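Local coordinates for protein intimin (Escherichia coli O127:H6 str. E2348/69, PDB 6TQD) that probably serves as a bacterial surface adhesin of attaching and effacing E. coli, its extended Ig-like passenger domains carrying the adhesive part away from the outer membrane, at residues Q47-Q52 with Q63-A68; N75-A81 with N93-T99. All coordinates share one frame; numbering follows the deposited sequence.

Interaction 1 (Q47-Q52 with Q63-A68); sequences QGGQIQ and QAILPA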
ATOM      1  N   GLN A  47      10.461 -11.053  -4.777  1.00 12.04           N
ATOM      2  CA  GLN A  47       9.027 -11.312  -4.774  1.00 12.35           C
ATOM      3  C   GLN A  47       8.449 -11.497  -6.174  1.00 14.04           C
ATOM      4  O   GLN A  47       7.228 -11.451  -6.346  1.00 16.11           O
ATOM      5  CB  GLN A  47       8.292 -10.214  -3.995  1.00 11.69           C
ATOM      6  CG  GLN A  47       8.460 -10.318  -2.494  1.00 13.56           C
ATOM      7  CD  GLN A  47       7.850 -11.599  -1.969  1.00 13.21           C
ATOM      8  OE1 GLN A  47       6.912 -12.133  -2.562  1.00 13.39           O
ATOM      9  NE2 GLN A  47       8.396 -12.115  -0.877  1.00 15.87           N
ATOM     10  N   GLY A  48       9.297 -11.744  -7.173  1.00 12.40           N
ATOM     11  CA  GLY A  48       8.828 -12.075  -8.499  1.00 13.67           C
ATOM     12  C   GLY A  48       8.554 -10.903  -9.415  1.00 12.19           C
ATOM     13  O   GLY A  48       8.003 -11.108 -10.502  1.00 15.59           O
ATOM     14  N   GLY A  49       8.905  -9.688  -9.015  1.00 10.95           N
ATOM     15  CA  GLY A  49       8.835  -8.548  -9.904  1.00  9.48           C
ATOM     16  C   GLY A  49      10.174  -8.331 -10.573  1.00  9.93           C
ATOM     17  O   GLY A  49      11.134  -9.068 -10.354  1.00 10.73           O
ATOM     18  N   GLN A  50      10.237  -7.296 -11.410  1.00  8.12           N
ATOM     19  CA  GLN A  50      11.478  -7.034 -12.122  1.00  9.37           C
ATOM     20  C   GLN A  50      11.406  -5.676 -12.788  1.00  8.45           C
ATOM     21  O   GLN A  50      10.332  -5.107 -12.985  1.00  8.97           O
ATOM     22  CB  GLN A  50      11.742  -8.102 -13.185  1.00 10.75           C
ATOM     23  CG  GLN A  50      10.728  -8.106 -14.302  1.00 13.04           C
ATOM     24  CD  GLN A  50      10.999  -9.194 -15.316  1.00 19.10           C
ATOM     25  OE1 GLN A  50      11.924  -9.083 -16.124  1.00 22.35           O
ATOM     26  NE2 GLN A  50      10.183 -10.241 -15.300  1.00 21.89           N
ATOM     27  N   ILE A  51      12.576  -5.167 -13.152  0.54  8.66           N
ATOM     28  CA  ILE A  51      12.699  -4.030 -14.053  0.54  9.75           C
ATOM     29  C   ILE A  51      13.215  -4.544 -15.380  0.54  9.70           C
ATOM     30  O   ILE A  51      14.177  -5.322 -15.426  0.54 10.07           O
ATOM     31  CB  ILE A  51      13.607  -2.938 -13.471  0.54  9.55           C
ATOM     32  CG1 ILE A  51      12.785  -2.106 -12.495  0.54 11.13           C
ATOM     33  CG2 ILE A  51      14.184  -2.080 -14.592  0.54  9.94           C
ATOM     34  CD1 ILE A  51      13.591  -1.409 -11.481  0.54 10.66           C
ATOM     35  N   GLN A  52      12.565  -4.120 -16.462  1.00 10.66           N
ATOM     36  CA  GLN A  52      12.883  -4.599 -17.790  1.00 12.45           C
ATOM     37  C   GLN A  52      12.785  -3.447 -18.774  1.00 11.80           C
ATOM     38  O   GLN A  52      12.042  -2.485 -18.560  1.00 10.66           O
ATOM     39  CB  GLN A  52      11.930  -5.704 -18.265  1.00 15.40           C
ATOM     40  CG  GLN A  52      10.481  -5.292 -18.224  1.00 14.35           C
ATOM     41  CD  GLN A  52       9.548  -6.383 -18.741  1.00 20.01           C
ATOM     42  OE1 GLN A  52       8.699  -6.127 -19.584  1.00 26.61           O
ATOM     43  NE2 GLN A  52       9.782  -7.614 -18.313  1.00 22.46           N
ATOM     44  N   GLN A  63      10.639  -0.161 -17.509  1.00  9.33           N
ATOM     45  CA  GLN A  63       9.390  -0.294 -16.775  1.00  9.95           C
ATOM     46  C   GLN A  63       9.582  -1.314 -15.667  1.00 10.66           C
ATOM     47  O   GLN A  63      10.430  -2.206 -15.753  1.00 11.29           O
ATOM     48  CB  GLN A  63       8.253  -0.753 -17.690  1.00 13.02           C
ATOM     49  CG  GLN A  63       8.458  -2.123 -18.304  1.00 13.23           C
ATOM     50  CD  GLN A  63       7.562  -2.363 -19.516  1.00 16.83           C
ATOM     51  OE1 GLN A  63       6.903  -1.448 -20.012  1.00 20.35           O
ATOM     52  NE2 GLN A  63       7.516  -3.606 -19.969  1.00 18.35           N
ATOM     53  N   ALA A  64       8.776  -1.183 -14.627  1.00 10.34           N
ATOM     54  CA  ALA A  64       8.785  -2.114 -13.517  1.00 10.12           C
ATOM     55  C   ALA A  64       7.540  -2.982 -13.606  1.00 10.51           C
ATOM     56  O   ALA A  64       6.438  -2.463 -13.818  1.00 10.85           O
ATOM     57  CB  ALA A  64       8.809  -1.371 -12.183  1.00  9.73           C
ATOM     58  N   ILE A  65       7.730  -4.288 -13.476  1.00  9.02           N
ATOM     59  CA  ILE A  65       6.648  -5.248 -13.288  1.00  9.94           C
ATOM     60  C   ILE A  65       6.549  -5.475 -11.788  1.00  9.62           C
ATOM     61  O   ILE A  65       7.473  -6.003 -11.169  1.00 10.73           O
ATOM     62  CB  ILE A  65       6.916  -6.557 -14.032  1.00 12.47           C
ATOM     63  CG1 ILE A  65       7.286  -6.288 -15.498  1.00 16.87           C
ATOM     64  CG2 ILE A  65       5.697  -7.471 -13.917  1.00 15.75           C
ATOM     65  CD1 ILE A  65       6.335  -5.378 -16.230  1.00 19.24           C
ATOM     66  N   LEU A  66       5.431  -5.062 -11.197  1.00 10.56           N
ATOM     67  CA  LEU A  66       5.303  -5.103  -9.750  1.00  9.79           C
ATOM     68  C   LEU A  66       4.929  -6.505  -9.278  1.00 11.31           C
ATOM     69  O   LEU A  66       4.153  -7.199  -9.943  1.00 11.91           O
ATOM     70  CB  LEU A  66       4.241  -4.103  -9.303  1.00 10.72           C
ATOM     71  CG  LEU A  66       4.761  -2.676  -9.057  1.00 11.15           C
ATOM     72  CD1 LEU A  66       5.504  -2.139 -10.266  1.00 13.66           C
ATOM     73  CD2 LEU A  66       3.642  -1.727  -8.660  1.00 12.20           C
ATOM     74  N   PRO A  67       5.482  -6.957  -8.159  1.00 10.41           N
ATOM     75  CA  PRO A  67       5.110  -8.281  -7.639  1.00 12.37           C
ATOM     76  C   PRO A  67       3.691  -8.286  -7.076  1.00 13.10           C
ATOM     77  O   PRO A  67       3.018  -7.257  -6.988  1.00 10.95           O
ATOM     78  CB  PRO A  67       6.140  -8.538  -6.538  1.00 12.72           C
ATOM     79  CG  PRO A  67       6.551  -7.202  -6.091  1.00 14.92           C
ATOM     80  CD  PRO A  67       6.503  -6.313  -7.318  1.00 10.51           C
ATOM     81  N   ALA A  68       3.246  -9.478  -6.693  1.00 13.14           N
ATOM     82  CA  ALA A  68       2.007  -9.606  -5.945  1.00 13.15           C
ATOM     83  C   ALA A  68       2.143  -8.959  -4.572  1.00 12.34           C
ATOM     84  O   ALA A  68       3.224  -8.898  -3.987  1.00 12.79           O
ATOM     85  CB  ALA A  68       1.635 -11.076  -5.777  1.00 16.45           C
TER
HETATM   86  O   HOH W   1       4.576 -11.379  -3.547  1.00 16.95           O
HETATM   87  O   HOH W   2       4.801 -11.915  -7.125  1.00 22.92           O
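Gln50 and Ile65, and Gln52 and Gln63, face each other as hydrogen-bonded pairs of two antiparallel strands. Each pair exchanges two backbone bonds, among them Ile65 N to Gln50 O at 2.8 Å and Gln52 N to Gln63 O at 3.0 Å. Side-chain amides add a further bond on the more open face. Gln63 NE2 donates a hydrogen bond to Gln52 OE1 at 2.8 Å, the two amide planes 24° apart. Both chains leave the backbone with CG between N and the carbonyl carbon (chi1 56° and 63°) and then run extended, which brings their ends together. The Gln52 side chain also crosses that of Ile65, Gln52 CD 4.0 Å from Ile65 CG1. The strands belong to a beta hairpin at the edge of one sheet of an Ig-like beta sandwich. On the inner face Ile51 packs on Ala64 and Ile24. Beyond the strands, Pro67 CB rests against Gln47 CB at 3.7 Å. Gly48 closes helix 42-45 in a Schellman motif. Gly49 lacks a side chain, so its CA can come within 3.2 Å of Ile65 O, beside the Pro67 ring. One water accepts from Ala68 N and donates to Gln47 O; another donates to Gln47 OE1 and Ala68 O.

Interaction 2 (N75-A81 with N93-T99); sequences NVYKVTA and NVLLTIT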
ATOM      1  N   ASN A  75       6.096  -4.543   1.207  1.00 13.42           N
ATOM      2  CA  ASN A  75       5.567  -4.066  -0.073  1.00 10.23           C
ATOM      3  C   ASN A  75       6.269  -2.810  -0.576  1.00 10.86           C
ATOM      4  O   ASN A  75       5.735  -2.109  -1.429  1.00  8.28           O
ATOM      5  CB  ASN A  75       4.049  -3.895  -0.018  1.00 10.35           C
ATOM      6  CG  ASN A  75       3.357  -5.196   0.241  1.00  9.78           C
ATOM      7  OD1 ASN A  75       3.424  -6.120  -0.578  1.00 10.54           O
ATOM      8  ND2 ASN A  75       2.711  -5.312   1.408  1.00 12.93           N
ATOM      9  N   VAL A  76       7.463  -2.525  -0.053  1.00 12.50           N
ATOM     10  CA  VAL A  76       8.314  -1.445  -0.525  1.00 11.65           C
ATOM     11  C   VAL A  76       9.607  -2.064  -1.033  1.00 11.70           C
ATOM     12  O   VAL A  76      10.219  -2.883  -0.344  1.00 11.99           O
ATOM     13  CB  VAL A  76       8.598  -0.426   0.592  1.00 15.54           C
ATOM     14  CG1 VAL A  76       9.484   0.682   0.081  1.00 14.76           C
ATOM     15  CG2 VAL A  76       7.303   0.163   1.110  1.00 14.63           C
ATOM     16  N   TYR A  77      10.019  -1.675  -2.235  1.00  7.91           N
ATOM     17  CA  TYR A  77      11.167  -2.275  -2.898  1.00 10.63           C
ATOM     18  C   TYR A  77      12.092  -1.164  -3.360  1.00  9.53           C
ATOM     19  O   TYR A  77      11.665  -0.276  -4.100  1.00 12.14           O
ATOM     20  CB  TYR A  77      10.719  -3.131  -4.086  1.00 11.45           C
ATOM     21  CG  TYR A  77       9.746  -4.196  -3.663  1.00 10.12           C
ATOM     22  CD1 TYR A  77      10.197  -5.409  -3.171  1.00 11.38           C
ATOM     23  CD2 TYR A  77       8.388  -3.968  -3.716  1.00 10.53           C
ATOM     24  CE1 TYR A  77       9.315  -6.383  -2.752  1.00 14.15           C
ATOM     25  CE2 TYR A  77       7.488  -4.942  -3.304  1.00 11.52           C
ATOM     26  CZ  TYR A  77       7.960  -6.139  -2.831  1.00 11.91           C
ATOM     27  OH  TYR A  77       7.082  -7.107  -2.407  1.00 11.54           O
ATOM     28  N   LYS A  78      13.345  -1.214  -2.926  1.00  8.64           N
ATOM     29  CA  LYS A  78      14.337  -0.205  -3.271  1.00  9.27           C
ATOM     30  C   LYS A  78      15.237  -0.806  -4.340  1.00  9.59           C
ATOM     31  O   LYS A  78      15.831  -1.873  -4.128  1.00 11.40           O
ATOM     32  CB  LYS A  78      15.175   0.171  -2.050  1.00 13.27           C
ATOM     33  CG  LYS A  78      14.377   0.723  -0.874  1.00 17.99           C
ATOM     34  CD  LYS A  78      14.064   2.191  -0.988  1.00 22.46           C
ATOM     35  CE  LYS A  78      13.322   2.688   0.250  1.00 27.54           C
ATOM     36  NZ  LYS A  78      12.917   4.117   0.132  1.00 29.96           N
ATOM     37  N   VAL A  79      15.316  -0.143  -5.500  1.00  8.15           N
ATOM     38  CA  VAL A  79      16.147  -0.590  -6.606  1.00  7.41           C
ATOM     39  C   VAL A  79      17.031   0.585  -7.020  1.00  8.38           C
ATOM     40  O   VAL A  79      16.766   1.739  -6.680  1.00  7.64           O
ATOM     41  CB  VAL A  79      15.315  -1.083  -7.808  1.00  8.67           C
ATOM     42  CG1 VAL A  79      14.353  -2.186  -7.380  1.00  9.66           C
ATOM     43  CG2 VAL A  79      14.542   0.076  -8.425  1.00 10.93           C
ATOM     44  N   THR A  80      18.101   0.282  -7.762  1.00  5.71           N
ATOM     45  CA  THR A  80      19.050   1.308  -8.146  1.00  7.25           C
ATOM     46  C   THR A  80      19.359   1.228  -9.638  1.00  5.13           C
ATOM     47  O   THR A  80      19.399   0.146 -10.224  1.00  6.59           O
ATOM     48  CB  THR A  80      20.368   1.242  -7.349  1.00 11.54           C
ATOM     49  OG1 THR A  80      20.879  -0.092  -7.365  1.00 15.35           O
ATOM     50  CG2 THR A  80      20.144   1.699  -5.916  1.00 13.43           C
ATOM     51  N   ALA A  81      19.615   2.386 -10.228  1.00  6.73           N
ATOM     52  CA  ALA A  81      19.978   2.490 -11.628  1.00  4.96           C
ATOM     53  C   ALA A  81      21.231   3.327 -11.765  1.00  6.51           C
ATOM     54  O   ALA A  81      21.377   4.352 -11.108  1.00  8.10           O
ATOM     55  CB  ALA A  81      18.884   3.186 -12.431  1.00  7.51           C
ATOM     56  N   ASN A  93      24.712   5.941  -8.696  1.00  7.52           N
ATOM     57  CA  ASN A  93      23.766   4.828  -8.615  1.00 10.03           C
ATOM     58  C   ASN A  93      22.547   5.382  -7.886  1.00  9.27           C
ATOM     59  O   ASN A  93      22.617   5.679  -6.691  1.00 11.51           O
ATOM     60  CB  ASN A  93      24.415   3.659  -7.877  1.00 10.00           C
ATOM     61  CG  ASN A  93      23.806   2.321  -8.244  1.00 14.51           C
ATOM     62  OD1 ASN A  93      23.091   2.188  -9.250  1.00 12.07           O
ATOM     63  ND2 ASN A  93      24.135   1.303  -7.459  1.00 17.01           N
ATOM     64  N   VAL A  94      21.447   5.540  -8.604  1.00  6.53           N
ATOM     65  CA  VAL A  94      20.323   6.344  -8.144  1.00  6.98           C
ATOM     66  C   VAL A  94      19.191   5.448  -7.673  1.00  6.87           C
ATOM     67  O   VAL A  94      18.790   4.501  -8.364  1.00  6.04           O
ATOM     68  CB  VAL A  94      19.847   7.289  -9.268  1.00  8.91           C
ATOM     69  CG1 VAL A  94      18.710   8.158  -8.804  1.00  9.95           C
ATOM     70  CG2 VAL A  94      21.006   8.156  -9.753  1.00 10.37           C
ATOM     71  N   LEU A  95      18.624   5.800  -6.525  1.00  8.79           N
ATOM     72  CA  LEU A  95      17.585   5.014  -5.890  1.00 10.04           C
ATOM     73  C   LEU A  95      16.230   5.313  -6.509  1.00  9.42           C
ATOM     74  O   LEU A  95      15.870   6.468  -6.760  1.00 12.04           O
ATOM     75  CB  LEU A  95      17.547   5.374  -4.405  1.00 11.68           C
ATOM     76  CG  LEU A  95      16.413   4.791  -3.568  1.00 13.11           C
ATOM     77  CD1 LEU A  95      16.517   3.283  -3.516  1.00 12.83           C
ATOM     78  CD2 LEU A  95      16.456   5.397  -2.177  1.00 16.50           C
ATOM     79  N   LEU A  96      15.490   4.247  -6.773  1.00  8.43           N
ATOM     80  CA  LEU A  96      14.078   4.296  -7.119  1.00  7.99           C
ATOM     81  C   LEU A  96      13.348   3.422  -6.110  1.00  7.44           C
ATOM     82  O   LEU A  96      13.745   2.274  -5.889  1.00  8.39           O
ATOM     83  CB  LEU A  96      13.848   3.753  -8.525  1.00  8.98           C
ATOM     84  CG  LEU A  96      12.419   3.474  -8.990  1.00  8.95           C
ATOM     85  CD1 LEU A  96      11.591   4.751  -9.052  1.00  9.17           C
ATOM     86  CD2 LEU A  96      12.397   2.769 -10.336  1.00 11.26           C
ATOM     87  N   THR A  97      12.293   3.959  -5.506  1.00  8.44           N
ATOM     88  CA  THR A  97      11.480   3.235  -4.540  1.00  8.32           C
ATOM     89  C   THR A  97      10.154   2.870  -5.191  1.00  9.05           C
ATOM     90  O   THR A  97       9.480   3.733  -5.771  1.00 10.17           O
ATOM     91  CB  THR A  97      11.269   4.065  -3.275  1.00 11.43           C
ATOM     92  OG1 THR A  97      12.547   4.413  -2.710  1.00 14.84           O
ATOM     93  CG2 THR A  97      10.453   3.290  -2.239  1.00 13.47           C
ATOM     94  N   ILE A  98       9.806   1.593  -5.117  1.00  7.38           N
ATOM     95  CA  ILE A  98       8.590   1.055  -5.717  1.00  8.85           C
ATOM     96  C   ILE A  98       7.728   0.511  -4.585  1.00  9.53           C
ATOM     97  O   ILE A  98       8.162  -0.368  -3.830  1.00 10.82           O
ATOM     98  CB  ILE A  98       8.920  -0.039  -6.744  1.00 10.21           C
ATOM     99  CG1 ILE A  98       9.770   0.561  -7.878  1.00 11.34           C
ATOM    100  CG2 ILE A  98       7.652  -0.708  -7.279  1.00 11.54           C
ATOM    101  CD1 ILE A  98      10.456  -0.462  -8.751  1.00 15.46           C
ATOM    102  N   THR A  99       6.517   1.037  -4.464  1.00  9.55           N
ATOM    103  CA  THR A  99       5.574   0.609  -3.438  1.00  7.90           C
ATOM    104  C   THR A  99       4.391  -0.062  -4.116  1.00  8.95           C
ATOM    105  O   THR A  99       3.827   0.481  -5.072  1.00  9.66           O
ATOM    106  CB  THR A  99       5.105   1.800  -2.612  1.00  9.99           C
ATOM    107  OG1 THR A  99       6.249   2.434  -2.015  1.00 13.26           O
ATOM    108  CG2 THR A  99       4.162   1.351  -1.507  1.00 12.30           C
TER
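Val79 and Leu96 form the middle hydrogen-bonded pair of this contact, and their side chains lie side by side on its buried face. Val79 CG2 reaches Leu96 CB at 3.7 Å and also touches Ile98 CD1. With CG1 anti to the carbonyl carbon (chi1 -56°), Val79 has CG2 between N and that carbon, facing Leu96. The backbone bonds of the pair are nearly straight: Leu96 N to Val79 O is 2.8 Å with 179° at the hydrogen. Tyr77 with Ile98 and Ala81 with Val94 are also doubly bonded, though Tyr77 N and Ala81 N make more bent bonds. The edge of the Tyr77 ring passes Ile98 O, with Tyr77 CD2 3.6 Å away. These strands form an antiparallel beta hairpin at the centre of a four-stranded sheet of the Ig-like sandwich, flanked by strands 14-17 and 34-40. Leu44 of the short helix 42-45 packs on Tyr77, Val79 and Ile98. The other face is more open and more polar. There Lys78 folds over at chi2 (-83°) and runs alongside Thr97. Lys78 NZ donates to Thr97 OG1 at 2.9 Å, while Lys78 CD lies 3.7 Å from Leu95 CD1. Further along this face, Val76 CG1 meets Thr97 CG2 at 3.6 Å, their side chains crossing at a slant.

How the interactions relate
Interactions 1 and 2 are successive hairpins of the same Ig-like domain, one in each sheet, and their centres lie 11 Å apart. Their inner faces meet in the hydrophobic core. Ala64 CB lies 3.9 Å from Ile98 CD1, and Ile51 also packs on Val79. Tyr77 packs on the loop ends of interaction 1: Tyr77 CZ meets Pro67 CG at 3.7 Å, and Tyr77 OH lies 3.5 Å from Gln47 CG. The bound sodium ion is nearer to interaction 2, about 6 Å from the side chain of Val94. The side chain of Ile51 in interaction 1 is about 13 Å from the bound sodium ion.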